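Local coordinates for UBP3-associated protein BRE5 (Saccharomyces cerevisiae, PDB 2QIY) that works with the ubiquitin protease UBP3 to cleave ubiquitin, leading to mono-ubiquitination of sec23, this fragment being its N-terminal NTF2-like domain, at residues A41-Q49 with D58-T66; S84-F94 with L105-T115. All coordinates share one frame; numbering follows the deposited sequence.

Interaction 1: residues A41-Q49 with D58-T66; sequences AELTHTNYQ and DVLPTVKVT
With chi1 of Thr44 at -66°, its CG2 lies anti to the backbone N and OG1 beside that N, and the side chain splits between two neighbours on strand 62-66. CG2 of Thr44 meets OG1 of Thr62 at 3.7 Å, the two side chains crossing obliquely, while the Thr44 side chain lies alongside that of Lys64, its OG1 touching Lys64 CG at 3.5 Å. OG1 of Thr44 also hydrogen-bonds Gln95 of the second subunit, and the extended Lys64 chain carries its amine off to a cation-pi contact with Phe94 of that subunit. Asn47 has CG anti to its own N (chi1 -173°), which lays the amide carbon against Val63 CB at 4.0 Å, roughly at right angles. Its OD1 accepts from Gln49 N, which stands above the carboxamide plane, in an Asx turn just after the strand. In the backbone, Leu43 and Val65 exchange two bonds, as do His45 and Val63; Asn47 N adds a last one to Pro61 O at 2.8 Å. Leu43, His45, Val63 and Val65 share the face turned to helix 68-77, whereas Glu42, Thr44, Lys64 and Thr66 occupy the other. Such an antiparallel pair at the sheet edge, backed by a helix, belongs to the curved sheet of the NTF2 fold.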
loop_
_atom_site.group_PDB
_atom_site.type_symbol
_atom_site.label_atom_id
_atom_site.label_comp_id
_atom_site.label_asym_id
_atom_site.label_seq_id
_atom_site.Cartn_x
_atom_site.Cartn_y
_atom_site.Cartn_z
ATOM N N ALA A 41 -17.494 2.001 -7.745
ATOM C CA ALA A 41 -16.068 1.830 -7.385
ATOM C C ALA A 41 -15.227 3.103 -7.537
ATOM O O ALA A 41 -15.503 3.949 -8.381
ATOM C CB ALA A 41 -15.432 0.716 -8.219
ATOM N N GLU A 42 -14.163 3.200 -6.733
ATOM C CA GLU A 42 -13.151 4.258 -6.845
ATOM C C GLU A 42 -11.829 3.682 -7.314
ATOM O O GLU A 42 -11.364 2.663 -6.789
ATOM C CB GLU A 42 -12.954 4.955 -5.493
ATOM C CG GLU A 42 -14.296 5.480 -4.998
ATOM C CD GLU A 42 -14.231 6.525 -3.909
ATOM O OE1 GLU A 42 -13.137 6.996 -3.521
ATOM O OE2 GLU A 42 -15.333 6.897 -3.452
ATOM N N LEU A 43 -11.260 4.320 -8.342
ATOM C CA LEU A 43 -9.975 3.923 -8.913
ATOM C C LEU A 43 -8.989 5.071 -8.840
ATOM O O LEU A 43 -9.320 6.220 -9.196
ATOM C CB LEU A 43 -10.205 3.599 -10.398
ATOM C CG LEU A 43 -8.960 3.274 -11.220
ATOM C CD1 LEU A 43 -8.268 1.969 -10.769
ATOM C CD2 LEU A 43 -9.360 3.175 -12.698
ATOM N N THR A 44 -7.767 4.768 -8.421
ATOM C CA THR A 44 -6.684 5.772 -8.527
ATOM C C THR A 44 -5.605 5.037 -9.274
ATOM O O THR A 44 -5.011 4.090 -8.750
ATOM C CB THR A 44 -6.230 6.205 -7.119
ATOM O OG1 THR A 44 -7.303 6.903 -6.504
ATOM C CG2 THR A 44 -5.013 7.143 -7.198
ATOM N N HIS A 45 -5.363 5.432 -10.527
ATOM C CA HIS A 45 -4.539 4.614 -11.422
ATOM C C HIS A 45 -3.456 5.427 -12.135
ATOM O O HIS A 45 -3.553 6.632 -12.261
ATOM C CB HIS A 45 -5.437 3.902 -12.454
ATOM C CG HIS A 45 -4.841 2.650 -13.025
ATOM N ND1 HIS A 45 -4.773 1.473 -12.309
ATOM C CD2 HIS A 45 -4.311 2.384 -14.241
ATOM C CE1 HIS A 45 -4.205 0.537 -13.055
ATOM N NE2 HIS A 45 -3.936 1.054 -14.242
ATOM N N THR A 46 -2.447 4.727 -12.622
ATOM C CA THR A 46 -1.405 5.295 -13.481
ATOM C C THR A 46 -1.978 6.281 -14.505
ATOM O O THR A 46 -2.848 5.899 -15.286
ATOM C CB THR A 46 -0.755 4.162 -14.222
ATOM O OG1 THR A 46 -0.383 3.164 -13.240
ATOM C CG2 THR A 46 0.502 4.669 -14.998
ATOM N N ASN A 47 -1.492 7.524 -14.493
ATOM C CA ASN A 47 -2.052 8.513 -15.394
ATOM C C ASN A 47 -1.383 8.439 -16.759
ATOM O O ASN A 47 -0.419 9.166 -17.044
ATOM C CB ASN A 47 -1.943 9.930 -14.845
ATOM C CG ASN A 47 -2.677 10.929 -15.726
ATOM O OD1 ASN A 47 -3.334 10.548 -16.708
ATOM N ND2 ASN A 47 -2.561 12.210 -15.390
ATOM N N TYR A 48 -1.904 7.539 -17.579
ATOM C CA TYR A 48 -1.358 7.337 -18.902
ATOM C C TYR A 48 -1.436 8.583 -19.793
ATOM O O TYR A 48 -0.701 8.671 -20.768
ATOM C CB TYR A 48 -2.084 6.204 -19.576
ATOM C CG TYR A 48 -1.855 4.839 -18.979
ATOM C CD1 TYR A 48 -2.895 4.144 -18.400
ATOM C CD2 TYR A 48 -0.603 4.220 -19.056
ATOM C CE1 TYR A 48 -2.715 2.858 -17.869
ATOM C CE2 TYR A 48 -0.402 2.947 -18.532
ATOM C CZ TYR A 48 -1.456 2.272 -17.953
ATOM O OH TYR A 48 -1.228 0.997 -17.476
ATOM N N GLN A 49 -2.326 9.518 -19.445
ATOM C CA GLN A 49 -2.553 10.758 -20.212
ATOM C C GLN A 49 -1.539 11.853 -19.888
ATOM O O GLN A 49 -1.461 12.871 -20.599
ATOM C CB GLN A 49 -3.978 11.264 -19.924
ATOM C CG GLN A 49 -5.035 10.772 -20.898
ATOM C CD GLN A 49 -5.103 9.284 -20.939
ATOM O OE1 GLN A 49 -5.728 8.653 -20.074
ATOM N NE2 GLN A 49 -4.401 8.689 -21.911
ATOM N N ASP A 58 11.494 7.919 -11.635
ATOM C CA ASP A 58 11.238 6.536 -11.302
ATOM C C ASP A 58 9.906 6.389 -10.586
ATOM O O ASP A 58 9.608 5.344 -10.019
ATOM C CB ASP A 58 12.410 5.921 -10.545
ATOM C CG ASP A 58 12.530 6.420 -9.111
ATOM O OD1 ASP A 58 13.259 5.747 -8.353
ATOM O OD2 ASP A 58 11.892 7.441 -8.743
ATOM N N VAL A 59 9.094 7.449 -10.636
ATOM C CA VAL A 59 7.685 7.323 -10.276
ATOM C C VAL A 59 6.798 7.866 -11.400
ATOM O O VAL A 59 7.258 8.608 -12.281
ATOM C CB VAL A 59 7.329 8.042 -8.952
ATOM C CG1 VAL A 59 8.111 7.454 -7.773
ATOM C CG2 VAL A 59 7.546 9.572 -9.076
ATOM N N LEU A 60 5.529 7.484 -11.368
ATOM C CA LEU A 60 4.579 7.992 -12.346
ATOM C C LEU A 60 3.439 8.632 -11.594
ATOM O O LEU A 60 3.130 8.209 -10.466
ATOM C CB LEU A 60 4.020 6.860 -13.209
ATOM C CG LEU A 60 5.071 6.123 -14.050
ATOM C CD1 LEU A 60 4.451 4.874 -14.589
ATOM C CD2 LEU A 60 5.610 6.980 -15.175
ATOM N N PRO A 61 2.787 9.622 -12.220
ATOM C CA PRO A 61 1.637 10.257 -11.583
ATOM C C PRO A 61 0.400 9.375 -11.722
ATOM O O PRO A 61 0.350 8.480 -12.583
ATOM C CB PRO A 61 1.459 11.548 -12.393
ATOM C CG PRO A 61 1.944 11.173 -13.766
ATOM C CD PRO A 61 3.094 10.220 -13.536
ATOM N N THR A 62 -0.591 9.623 -10.878
ATOM C CA THR A 62 -1.850 8.884 -10.952
ATOM C C THR A 62 -3.024 9.834 -11.086
ATOM O O THR A 62 -2.886 11.053 -10.910
ATOM C CB THR A 62 -2.060 7.974 -9.715
ATOM O OG1 THR A 62 -2.001 8.797 -8.542
ATOM C CG2 THR A 62 -0.961 6.902 -9.670
ATOM N N VAL A 63 -4.180 9.261 -11.384
ATOM C CA VAL A 63 -5.389 10.026 -11.605
ATOM C C VAL A 63 -6.564 9.272 -10.954
ATOM O O VAL A 63 -6.579 8.029 -10.958
ATOM C CB VAL A 63 -5.661 10.237 -13.140
ATOM C CG1 VAL A 63 -5.743 8.898 -13.922
ATOM C CG2 VAL A 63 -6.916 11.059 -13.333
ATOM N N LYS A 64 -7.519 10.017 -10.394
ATOM C CA LYS A 64 -8.708 9.440 -9.771
ATOM C C LYS A 64 -9.884 9.354 -10.736
ATOM O O LYS A 64 -10.218 10.333 -11.439
ATOM C CB LYS A 64 -9.119 10.282 -8.556
ATOM C CG LYS A 64 -8.064 10.224 -7.474
ATOM C CD LYS A 64 -8.470 11.067 -6.285
ATOM C CE LYS A 64 -7.500 10.825 -5.150
ATOM N NZ LYS A 64 -7.982 11.574 -3.915
ATOM N N VAL A 65 -10.526 8.190 -10.743
ATOM C CA VAL A 65 -11.717 7.930 -11.586
ATOM C C VAL A 65 -12.752 7.248 -10.696
ATOM O O VAL A 65 -12.405 6.333 -9.940
ATOM C CB VAL A 65 -11.389 6.958 -12.762
ATOM C CG1 VAL A 65 -12.536 6.925 -13.783
ATOM C CG2 VAL A 65 -10.088 7.342 -13.447
ATOM N N THR A 66 -14.018 7.636 -10.825
ATOM C CA THR A 66 -15.065 7.097 -9.962
ATOM C C THR A 66 -16.240 6.585 -10.789
ATOM O O THR A 66 -16.682 7.262 -11.710
ATOM C CB THR A 66 -15.539 8.187 -8.946
ATOM O OG1 THR A 66 -14.448 8.478 -8.066
ATOM C CG2 THR A 66 -16.717 7.707 -8.116
#

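Interaction 2: residues S84-F94 with L105-T115; sequences SLKLKLDTIDF and LIMATGEMFWT
Lys86 lies across the Phe113 ring, its CB over one face at 3.7 Å from the centroid in a CH-pi contact, and CD reaches Phe113 CE1 at 3.5 Å. Chi1 of 64° in Phe113 sets the ring between its backbone N and carbonyl carbon, turned back over the neighbouring strand. Beyond the ring, the bend at chi4 ends in an amine that forms a salt bridge with an acidic side chain of another protein's chain. Were Phe113 an alanine, the lysine stem would probably lose the ring it lies on and be freer to turn. On the opposite face of the sheet from Lys86 and Phe113, Leu85 touches both Met112 and Trp114: CD1 meets Met112 SD at 3.8 Å and CB approaches Trp114 NE1 at 3.6 Å, the NE1 that hydrogen-bonds Tyr48 OH. These side chains line the two faces of the long antiparallel hairpin of the NTF2 fold, whose register shifts by one residue at a classic beta bulge, where Asp90 N and Thr91 N both donate to Thr109 O. There Thr91 OG1 and Thr109 OG1 lie 2.7 Å apart; water bridges Asp90 OD1 to Thr109 OG1. A second water ties Thr91 OG1 to Asp93 OD2 and Met107 O, while Asp93 OD2 also pairs with Arg145 of the second subunit.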
loop_
_atom_site.group_PDB
_atom_site.type_symbol
_atom_site.label_atom_id
_atom_site.label_comp_id
_atom_site.label_asym_id
_atom_site.label_seq_id
_atom_site.Cartn_x
_atom_site.Cartn_y
_atom_site.Cartn_z
ATOM N N SER A 84 0.027 -3.640 -22.481
ATOM C CA SER A 84 1.476 -3.844 -22.461
ATOM C C SER A 84 2.025 -3.856 -21.030
ATOM O O SER A 84 3.234 -3.938 -20.839
ATOM C CB SER A 84 2.180 -2.796 -23.325
ATOM O OG SER A 84 2.193 -1.512 -22.709
ATOM N N LEU A 85 1.126 -3.821 -20.038
ATOM C CA LEU A 85 1.537 -3.774 -18.630
ATOM C C LEU A 85 2.087 -5.126 -18.197
ATOM O O LEU A 85 1.521 -6.170 -18.524
ATOM C CB LEU A 85 0.367 -3.342 -17.748
ATOM C CG LEU A 85 0.607 -3.203 -16.236
ATOM C CD1 LEU A 85 -0.324 -2.167 -15.603
ATOM C CD2 LEU A 85 0.463 -4.576 -15.539
ATOM N N LYS A 86 3.193 -5.080 -17.459
ATOM C CA LYS A 86 3.904 -6.267 -17.008
ATOM C C LYS A 86 4.334 -6.011 -15.559
ATOM O O LYS A 86 4.481 -4.870 -15.124
ATOM C CB LYS A 86 5.132 -6.463 -17.898
ATOM C CG LYS A 86 4.765 -6.791 -19.365
ATOM C CD LYS A 86 5.962 -6.710 -20.292
ATOM C CE LYS A 86 5.534 -6.992 -21.712
ATOM N NZ LYS A 86 5.575 -8.447 -21.966
ATOM N N LEU A 87 4.521 -7.068 -14.785
ATOM C CA LEU A 87 5.012 -6.840 -13.422
ATOM C C LEU A 87 5.663 -8.041 -12.812
ATOM O O LEU A 87 5.412 -9.178 -13.232
ATOM C CB LEU A 87 3.917 -6.321 -12.466
ATOM C CG LEU A 87 2.788 -7.286 -12.082
ATOM C CD1 LEU A 87 2.201 -6.846 -10.729
ATOM C CD2 LEU A 87 1.722 -7.304 -13.187
ATOM N N LYS A 88 6.507 -7.738 -11.831
ATOM C CA LYS A 88 6.992 -8.706 -10.860
ATOM C C LYS A 88 6.205 -8.446 -9.584
ATOM O O LYS A 88 6.278 -7.349 -9.014
ATOM C CB LYS A 88 8.484 -8.511 -10.630
ATOM C CG LYS A 88 9.045 -9.418 -9.555
ATOM C CD LYS A 88 10.557 -9.278 -9.424
ATOM C CE LYS A 88 11.063 -10.216 -8.342
ATOM N NZ LYS A 88 12.549 -10.204 -8.257
ATOM N N LEU A 89 5.376 -9.407 -9.192
ATOM C CA LEU A 89 4.560 -9.276 -7.961
ATOM C C LEU A 89 5.401 -9.834 -6.809
ATOM O O LEU A 89 5.738 -11.021 -6.811
ATOM C CB LEU A 89 3.257 -10.088 -8.101
ATOM C CG LEU A 89 1.937 -9.775 -7.378
ATOM C CD1 LEU A 89 1.233 -11.037 -6.899
ATOM C CD2 LEU A 89 1.930 -8.607 -6.344
ATOM N N ASP A 90 5.758 -8.984 -5.838
ATOM C CA ASP A 90 6.666 -9.386 -4.748
ATOM C C ASP A 90 5.949 -9.868 -3.475
ATOM O O ASP A 90 6.380 -10.831 -2.830
ATOM C CB ASP A 90 7.567 -8.224 -4.326
ATOM C CG ASP A 90 8.653 -7.887 -5.348
ATOM O OD1 ASP A 90 8.937 -6.687 -5.467
ATOM O OD2 ASP A 90 9.241 -8.788 -5.990
ATOM N N THR A 91 4.911 -9.140 -3.080
ATOM C CA THR A 91 4.266 -9.363 -1.788
ATOM C C THR A 91 2.757 -9.213 -1.859
ATOM O O THR A 91 2.220 -8.443 -2.671
ATOM C CB THR A 91 4.781 -8.376 -0.689
ATOM O OG1 THR A 91 4.320 -7.055 -0.977
ATOM C CG2 THR A 91 6.312 -8.344 -0.644
ATOM N N ILE A 92 2.079 -9.959 -0.982
ATOM C CA ILE A 92 0.647 -9.831 -0.827
ATOM C C ILE A 92 0.376 -9.814 0.677
ATOM O O ILE A 92 0.924 -10.662 1.416
ATOM C CB ILE A 92 -0.109 -11.043 -1.434
ATOM C CG1 ILE A 92 0.204 -11.185 -2.943
ATOM C CG2 ILE A 92 -1.627 -10.941 -1.148
ATOM C CD1 ILE A 92 -0.282 -12.483 -3.594
ATOM N N ASP A 93 -0.467 -8.863 1.099
ATOM C CA ASP A 93 -1.001 -8.800 2.477
ATOM C C ASP A 93 -2.509 -8.697 2.382
ATOM O O ASP A 93 -3.026 -8.035 1.492
ATOM C CB ASP A 93 -0.493 -7.551 3.205
ATOM C CG ASP A 93 0.998 -7.566 3.404
ATOM O OD1 ASP A 93 1.454 -8.304 4.299
ATOM O OD2 ASP A 93 1.711 -6.853 2.660
ATOM N N PHE A 94 -3.224 -9.347 3.303
ATOM C CA PHE A 94 -4.679 -9.177 3.317
ATOM C C PHE A 94 -5.239 -9.142 4.718
ATOM O O PHE A 94 -4.629 -9.666 5.664
ATOM C CB PHE A 94 -5.374 -10.277 2.511
ATOM C CG PHE A 94 -5.082 -11.667 3.018
ATOM C CD1 PHE A 94 -5.849 -12.223 4.032
ATOM C CD2 PHE A 94 -4.024 -12.404 2.487
ATOM C CE1 PHE A 94 -5.579 -13.508 4.505
ATOM C CE2 PHE A 94 -3.740 -13.700 2.967
ATOM C CZ PHE A 94 -4.512 -14.240 3.968
ATOM N N LEU A 105 -9.555 -6.673 2.219
ATOM C CA LEU A 105 -8.520 -5.662 1.950
ATOM C C LEU A 105 -7.276 -6.380 1.481
ATOM O O LEU A 105 -6.783 -7.267 2.182
ATOM C CB LEU A 105 -8.175 -4.947 3.267
ATOM C CG LEU A 105 -7.575 -3.527 3.373
ATOM C CD1 LEU A 105 -6.682 -3.273 4.610
ATOM C CD2 LEU A 105 -7.072 -2.848 2.082
ATOM N N ILE A 106 -6.768 -6.009 0.298
ATOM C CA ILE A 106 -5.570 -6.615 -0.250
ATOM C C ILE A 106 -4.512 -5.535 -0.520
ATOM O O ILE A 106 -4.816 -4.497 -1.093
ATOM C CB ILE A 106 -5.865 -7.386 -1.580
ATOM C CG1 ILE A 106 -6.958 -8.431 -1.370
ATOM C CG2 ILE A 106 -4.586 -8.025 -2.128
ATOM C CD1 ILE A 106 -7.425 -9.133 -2.687
ATOM N N MET A 107 -3.272 -5.779 -0.121
ATOM C CA MET A 107 -2.192 -4.893 -0.585
ATOM C C MET A 107 -1.153 -5.706 -1.321
ATOM O O MET A 107 -0.728 -6.760 -0.825
ATOM C CB MET A 107 -1.464 -4.236 0.573
ATOM C CG MET A 107 -2.204 -3.248 1.361
ATOM S SD MET A 107 -1.033 -2.772 2.658
ATOM C CE MET A 107 0.077 -1.767 1.726
ATOM N N ALA A 108 -0.725 -5.216 -2.485
ATOM C CA ALA A 108 0.291 -5.896 -3.276
ATOM C C ALA A 108 1.457 -4.944 -3.481
ATOM O O ALA A 108 1.263 -3.724 -3.549
ATOM C CB ALA A 108 -0.291 -6.286 -4.600
ATOM N N THR A 109 2.678 -5.460 -3.560
ATOM C CA THR A 109 3.776 -4.558 -3.942
ATOM C C THR A 109 4.612 -5.294 -4.943
ATOM O O THR A 109 4.623 -6.537 -4.970
ATOM C CB THR A 109 4.721 -4.127 -2.770
ATOM O OG1 THR A 109 5.620 -5.201 -2.426
ATOM C CG2 THR A 109 3.940 -3.697 -1.532
ATOM N N GLY A 110 5.357 -4.543 -5.737
ATOM C CA GLY A 110 6.194 -5.184 -6.753
ATOM C C GLY A 110 6.870 -4.147 -7.611
ATOM O O GLY A 110 7.017 -2.990 -7.196
ATOM N N GLU A 111 7.249 -4.568 -8.810
ATOM C CA GLU A 111 7.896 -3.688 -9.782
ATOM C C GLU A 111 7.155 -3.845 -11.099
ATOM O O GLU A 111 6.976 -4.952 -11.587
ATOM C CB GLU A 111 9.387 -4.002 -9.888
ATOM C CG GLU A 111 10.104 -3.696 -8.554
ATOM C CD GLU A 111 11.625 -3.655 -8.615
ATOM O OE1 GLU A 111 12.227 -3.788 -9.700
ATOM O OE2 GLU A 111 12.204 -3.399 -7.523
ATOM N N MET A 112 6.658 -2.719 -11.600
ATOM C CA MET A 112 5.777 -2.688 -12.756
ATOM C C MET A 112 6.511 -2.059 -13.929
ATOM O O MET A 112 7.321 -1.151 -13.756
ATOM C CB MET A 112 4.517 -1.863 -12.388
ATOM C CG MET A 112 3.485 -1.805 -13.468
ATOM S SD MET A 112 2.004 -1.023 -12.797
ATOM C CE MET A 112 1.401 -2.324 -11.735
ATOM N N PHE A 113 6.247 -2.545 -15.131
ATOM C CA PHE A 113 6.786 -1.886 -16.320
ATOM C C PHE A 113 5.829 -2.141 -17.478
ATOM O O PHE A 113 4.795 -2.809 -17.310
ATOM C CB PHE A 113 8.221 -2.319 -16.636
ATOM C CG PHE A 113 8.378 -3.790 -16.994
ATOM C CD1 PHE A 113 8.674 -4.153 -18.312
ATOM C CD2 PHE A 113 8.293 -4.776 -16.018
ATOM C CE1 PHE A 113 8.836 -5.484 -18.656
ATOM C CE2 PHE A 113 8.479 -6.153 -16.361
ATOM C CZ PHE A 113 8.740 -6.481 -17.673
ATOM N N TRP A 114 6.132 -1.527 -18.610
ATOM C CA TRP A 114 5.363 -1.768 -19.825
ATOM C C TRP A 114 6.383 -2.175 -20.869
ATOM O O TRP A 114 7.594 -1.921 -20.721
ATOM C CB TRP A 114 4.590 -0.499 -20.218
ATOM C CG TRP A 114 3.494 -0.143 -19.209
ATOM C CD1 TRP A 114 2.137 -0.369 -19.346
ATOM C CD2 TRP A 114 3.668 0.472 -17.938
ATOM N NE1 TRP A 114 1.471 0.060 -18.227
ATOM C CE2 TRP A 114 2.383 0.583 -17.343
ATOM C CE3 TRP A 114 4.790 0.957 -17.233
ATOM C CZ2 TRP A 114 2.187 1.167 -16.078
ATOM C CZ3 TRP A 114 4.588 1.521 -15.950
ATOM C CH2 TRP A 114 3.302 1.607 -15.397
ATOM N N THR A 115 5.936 -2.829 -21.933
ATOM C CA THR A 115 6.869 -3.236 -22.981
ATOM C C THR A 115 7.871 -2.134 -23.301
ATOM O O THR A 115 7.488 -1.000 -23.638
ATOM C CB THR A 115 6.101 -3.633 -24.245
ATOM O OG1 THR A 115 5.127 -4.622 -23.881
ATOM C CG2 THR A 115 7.071 -4.169 -25.304
HETATM O O HOH W 1 4.606 0.210 -23.809
HETATM O O HOH W 2 8.134 -4.929 -3.189
HETATM O O HOH W 3 1.988 -6.372 0.022
#

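How the interactions relate
Interactions 1 and 2 hold the two outer pairs of the chain's one mixed sheet, with strands 137-147 and 120-130 lying between them; the centres of the two contacts are about 15 Å apart. They meet at the end of strand 41-46 and the loops beside it, against Trp114: Tyr48 OH lies 3.0 Å from Trp114 NE1, a probable hydrogen bond, and the two rings stand at about 90° to each other. Leu60 CD1 packs on Trp114 CH2 at 3.6 Å, and Thr46 CG2 reaches Trp114 CZ2 at 4.0 Å. Both contacts also serve the dimer, since Lys64 of one subunit engages Phe94 of the other. Interaction 2 additionally faces another protein's chain, whose strand pairs with Leu87-Leu89 and extends the sheet.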